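Local coordinates for tetrapyrrole methylase family protein (Chlorobaculum tepidum, PDB 3HH1), which probably catalyses, as the full-length RsmI enzyme, the S-adenosylmethionine-dependent 2'-O-methylation of a cytidine ribose in 16S rRNA, this chain being the N-terminal part of its tetrapyrrole-methylase fold, at residues 20-23 and 24-27; 38-41 and 42-46. All coordinates share one frame; numbering follows the deposited sequence.

Overall arrangement
Contacts 1 and 2 are both local N-cap turns near the surface, each with a single buried residue among those that touch, and each opens a helix of the parallel sheet domain. Contact 1 starts helix 23-31, after the loop that follows strand 8-13; contact 2 starts helix 40-49, between strands 34-37 and 57-59. A neutral threonine caps the first helix and an aspartate the second. Contact 1 adds apolar packing and an aromatic-amide pair, whereas contact 2 is almost wholly polar, with hydroxyls doubling up on backbone carbonyls. Their centres lie about 17 Å apart, yet Met-21 SE packs against Leu-46 CD1 at 4.1 Å.

Contact 1: residues 20-23 and 24-27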
loop_
_atom_site.group_PDB
_atom_site.type_symbol
_atom_site.label_atom_id
_atom_site.label_comp_id
_atom_site.label_asym_id
_atom_site.label_seq_id
_atom_site.Cartn_x
_atom_site.Cartn_y
_atom_site.Cartn_z
ATOM N N ASP A 20 -14.640 13.785 -7.646
ATOM C CA ASP A 20 -15.131 13.180 -6.390
ATOM C C ASP A 20 -14.084 13.007 -5.277
ATOM O O ASP A 20 -14.419 12.608 -4.157
ATOM C CB ASP A 20 -15.843 11.854 -6.664
ATOM C CG ASP A 20 -17.217 12.066 -7.304
ATOM O OD1 ASP A 20 -17.795 13.168 -7.141
ATOM O OD2 ASP A 20 -17.709 11.142 -7.983
HETATM N N MSE A 21 -12.828 13.315 -5.574
HETATM C CA MSE A 21 -11.801 13.362 -4.538
HETATM C C MSE A 21 -12.170 14.395 -3.505
HETATM O O MSE A 21 -12.784 15.419 -3.846
HETATM C CB MSE A 21 -10.460 13.727 -5.127
HETATM C CG MSE A 21 -9.910 12.616 -5.983
HETATM SE SE MSE A 21 -8.107 13.092 -6.654
HETATM C CE MSE A 21 -7.210 13.585 -5.020
ATOM N N THR A 22 -11.788 14.149 -2.256
ATOM C CA THR A 22 -12.081 15.138 -1.219
ATOM C C THR A 22 -11.262 16.407 -1.356
ATOM O O THR A 22 -10.099 16.421 -1.831
ATOM C CB THR A 22 -11.895 14.587 0.208
ATOM O OG1 THR A 22 -10.499 14.346 0.419
ATOM C CG2 THR A 22 -12.713 13.312 0.453
ATOM N N PHE A 23 -11.856 17.498 -0.882
ATOM C CA PHE A 23 -11.140 18.753 -0.814
ATOM C C PHE A 23 -9.802 18.605 -0.105
ATOM O O PHE A 23 -8.769 19.105 -0.549
ATOM C CB PHE A 23 -11.995 19.822 -0.129
ATOM C CG PHE A 23 -11.328 21.167 -0.074
ATOM C CD1 PHE A 23 -11.445 22.034 -1.111
ATOM C CD2 PHE A 23 -10.546 21.530 1.023
ATOM C CE1 PHE A 23 -10.818 23.276 -1.087
ATOM C CE2 PHE A 23 -9.878 22.772 1.043
ATOM C CZ PHE A 23 -10.034 23.629 -0.010
ATOM N N ARG A 24 -9.818 17.892 1.003
ATOM C CA ARG A 24 -8.600 17.639 1.774
ATOM C C ARG A 24 -7.524 17.025 0.924
ATOM O O ARG A 24 -6.374 17.438 1.005
ATOM C CB ARG A 24 -8.885 16.732 2.978
ATOM C CG ARG A 24 -7.707 16.669 3.957
ATOM C CD ARG A 24 -7.822 15.484 4.843
ATOM N NE ARG A 24 -9.136 15.359 5.478
ATOM C CZ ARG A 24 -9.435 15.716 6.728
ATOM N NH1 ARG A 24 -10.675 15.540 7.174
ATOM N NH2 ARG A 24 -8.520 16.263 7.533
ATOM N N ALA A 25 -7.879 16.040 0.117
ATOM C CA ALA A 25 -6.919 15.374 -0.741
ATOM C C ALA A 25 -6.372 16.280 -1.831
ATOM O O ALA A 25 -5.158 16.327 -2.064
ATOM C CB ALA A 25 -7.541 14.092 -1.363
ATOM N N VAL A 26 -7.241 17.047 -2.479
ATOM C CA VAL A 26 -6.785 17.955 -3.547
ATOM C C VAL A 26 -5.919 19.073 -2.941
ATOM O O VAL A 26 -4.898 19.454 -3.505
ATOM C CB VAL A 26 -8.006 18.517 -4.350
ATOM C CG1 VAL A 26 -7.572 19.510 -5.419
ATOM C CG2 VAL A 26 -8.822 17.360 -5.003
ATOM N N ASN A 27 -6.307 19.564 -1.789
ATOM C CA ASN A 27 -5.586 20.670 -1.147
ATOM C C ASN A 27 -4.201 20.189 -0.728
ATOM O O ASN A 27 -3.234 20.941 -0.806
ATOM C CB ASN A 27 -6.353 21.172 0.033
ATOM C CG ASN A 27 -5.940 22.551 0.466
ATOM O OD1 ASN A 27 -5.485 22.734 1.572
ATOM N ND2 ASN A 27 -6.109 23.515 -0.402
#
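Thr-22 caps the start of helix 23-31 with its side-chain hydroxyl: OG1 accepts from Ala-25 N at 3.1 Å in a fairly straight bond. With chi1 at 68°, OG1 sits between the backbone N and the carbonyl carbon of its own residue, turned in over the first helical turn, where it also rests against Ala-25 CB at 3.5 Å. Thr-22 O accepts from Val-26 N at 3.0 Å, and Phe-23 O takes the next bond of the series from Asn-27 N at 2.8 Å. Both of these backbone bonds run from a carbonyl to the amide four residues further on, the regular alpha-helical spacing.

This is an N-cap at the point where the loop after strand 8-13 enters the first helix of the alternating beta-alpha domain. The inner side of the turn is apolar and faces that strand. The selenomethionine Met-21 bends at chi3 (52°), which brings its terminal methyl CE back to Ala-25 CB at 3.7 Å, while its CB meets Val-26 CG2 at 4.0 Å; the Met-21 and Val-26 side chains cross at about a right angle. Ala-25 is buried against Val-11 of the strand, and Phe-50 packs on both Met-21 and Val-26.

The outer side carries an aromatic-amide pair. The side chains of Phe-23 and Asn-27 lie side by side, pointing the same way. Ring and amide planes are 17° apart, and Asn-27 ND2 lies 3.9 Å from Phe-23 CZ, placed obliquely to the ring. The side chain of Asn-27 also lies close to a bound sulfate ion, probably from the crystallisation liquor.

Contact 2: residues 38-41 and 42-46; sequences EDTR and RTSIL
Asp-39 O is gripped twice by Thr-43, whose OG1 and backbone N donate to it at 2.9 and 3.0 Å. The backbone N-H comes in the carbonyl plane, the hydroxyl from above it, 42° out. Together with an aspartate N-cap this begins helix 40-49, the crossover helix of the beta-alpha-beta unit between strands 34-37 and 57-59. With CG anti to its N (chi1 -173°), Asp-39 folds its carboxylate forward over the turn. OD1 accepts from Arg-42 N at 3.2 Å, the donor lying well above the carboxylate plane, and CG rests on Arg-42 CB at 3.4 Å.

The carboxylate, at the N-terminal end of the helix, would probably be favoured by the helix dipole. The extended Arg-42 chain carries its guanidinium away from Asp-39 to a salt bridge with Asp-87. Thr-43 is buried against Ile-35 and Cys-37 of strand 34-37; a valine in its place, lacking the hydroxyl, would probably cost Asp-39 O one of these two bonds and weaken the hold on the capping residue.

One residue on, the double grip recurs at Thr-40 O: Ser-44 N donates at 2.9 Å and Ser-44 OG at 3.1 Å, from opposite faces of the carbonyl plane.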
loop_
_atom_site.group_PDB
_atom_site.type_symbol
_atom_site.label_atom_id
_atom_site.label_comp_id
_atom_site.label_asym_id
_atom_site.label_seq_id
_atom_site.Cartn_x
_atom_site.Cartn_y
_atom_site.Cartn_z
ATOM N N GLU A 38 4.902 7.284 -9.298
ATOM C CA GLU A 38 5.547 6.280 -10.125
ATOM C C GLU A 38 5.112 6.443 -11.581
ATOM O O GLU A 38 5.835 6.076 -12.499
ATOM C CB GLU A 38 5.265 4.881 -9.547
ATOM C CG GLU A 38 6.167 3.806 -10.061
ATOM C CD GLU A 38 5.455 2.867 -10.976
ATOM O OE1 GLU A 38 4.195 2.909 -10.996
ATOM O OE2 GLU A 38 6.148 2.087 -11.667
ATOM N N ASP A 39 3.945 7.023 -11.790
ATOM C CA ASP A 39 3.367 7.173 -13.127
ATOM C C ASP A 39 3.267 8.678 -13.378
ATOM O O ASP A 39 2.243 9.295 -13.085
ATOM C CB ASP A 39 2.001 6.451 -13.147
ATOM C CG ASP A 39 1.355 6.395 -14.540
ATOM O OD1 ASP A 39 1.722 7.187 -15.447
ATOM O OD2 ASP A 39 0.459 5.524 -14.713
ATOM N N THR A 40 4.335 9.278 -13.895
ATOM C CA THR A 40 4.370 10.723 -14.056
ATOM C C THR A 40 3.316 11.240 -15.030
ATOM O O THR A 40 2.752 12.312 -14.843
ATOM C CB THR A 40 5.727 11.220 -14.559
ATOM O OG1 THR A 40 6.783 10.526 -13.875
ATOM C CG2 THR A 40 5.839 12.688 -14.311
ATOM N N ARG A 41 3.074 10.487 -16.093
ATOM C CA ARG A 41 2.101 10.904 -17.090
ATOM C C ARG A 41 0.690 11.000 -16.501
ATOM O O ARG A 41 0.003 11.994 -16.674
ATOM C CB ARG A 41 2.132 9.953 -18.301
ATOM C CG ARG A 41 1.964 10.661 -19.613
ATOM C CD ARG A 41 2.060 9.696 -20.816
ATOM N NE ARG A 41 3.439 9.276 -21.101
ATOM C CZ ARG A 41 3.792 8.349 -22.004
ATOM N NH1 ARG A 41 2.885 7.693 -22.726
ATOM N NH2 ARG A 41 5.075 8.059 -22.166
ATOM N N ARG A 42 0.277 9.972 -15.781
ATOM C CA ARG A 42 -1.017 9.962 -15.136
ATOM C C ARG A 42 -1.089 11.093 -14.082
ATOM O O ARG A 42 -2.115 11.802 -13.950
ATOM C CB ARG A 42 -1.270 8.570 -14.528
ATOM C CG ARG A 42 -2.485 8.498 -13.607
ATOM C CD ARG A 42 -2.904 7.053 -13.308
ATOM N NE ARG A 42 -3.804 7.007 -12.148
ATOM C CZ ARG A 42 -4.410 5.907 -11.692
ATOM N NH1 ARG A 42 -5.190 5.984 -10.615
ATOM N NH2 ARG A 42 -4.245 4.741 -12.303
ATOM N N THR A 43 0.012 11.309 -13.364
ATOM C CA THR A 43 0.014 12.340 -12.324
ATOM C C THR A 43 -0.096 13.754 -12.922
ATOM O O THR A 43 -0.801 14.625 -12.387
ATOM C CB THR A 43 1.253 12.211 -11.413
ATOM O OG1 THR A 43 1.241 10.892 -10.855
ATOM C CG2 THR A 43 1.213 13.246 -10.248
ATOM N N SER A 44 0.582 13.984 -14.039
ATOM C CA SER A 44 0.461 15.280 -14.712
ATOM C C SER A 44 -0.982 15.558 -15.150
ATOM O O SER A 44 -1.454 16.666 -15.002
ATOM C CB SER A 44 1.396 15.376 -15.928
ATOM O OG SER A 44 2.734 15.381 -15.480
ATOM N N ILE A 45 -1.656 14.543 -15.675
ATOM C CA ILE A 45 -3.027 14.680 -16.065
ATOM C C ILE A 45 -3.903 15.084 -14.871
ATOM O O ILE A 45 -4.716 16.003 -14.977
ATOM C CB ILE A 45 -3.564 13.378 -16.704
ATOM C CG1 ILE A 45 -2.902 13.154 -18.066
ATOM C CG2 ILE A 45 -5.058 13.452 -16.870
ATOM C CD1 ILE A 45 -3.121 11.754 -18.637
ATOM N N LEU A 46 -3.724 14.410 -13.748
ATOM C CA LEU A 46 -4.438 14.757 -12.499
ATOM C C LEU A 46 -4.202 16.191 -12.050
ATOM O O LEU A 46 -5.132 16.912 -11.754
ATOM C CB LEU A 46 -4.067 13.778 -11.380
ATOM C CG LEU A 46 -4.855 13.936 -10.057
ATOM C CD1 LEU A 46 -5.084 12.573 -9.417
ATOM C CD2 LEU A 46 -4.137 14.898 -9.152
#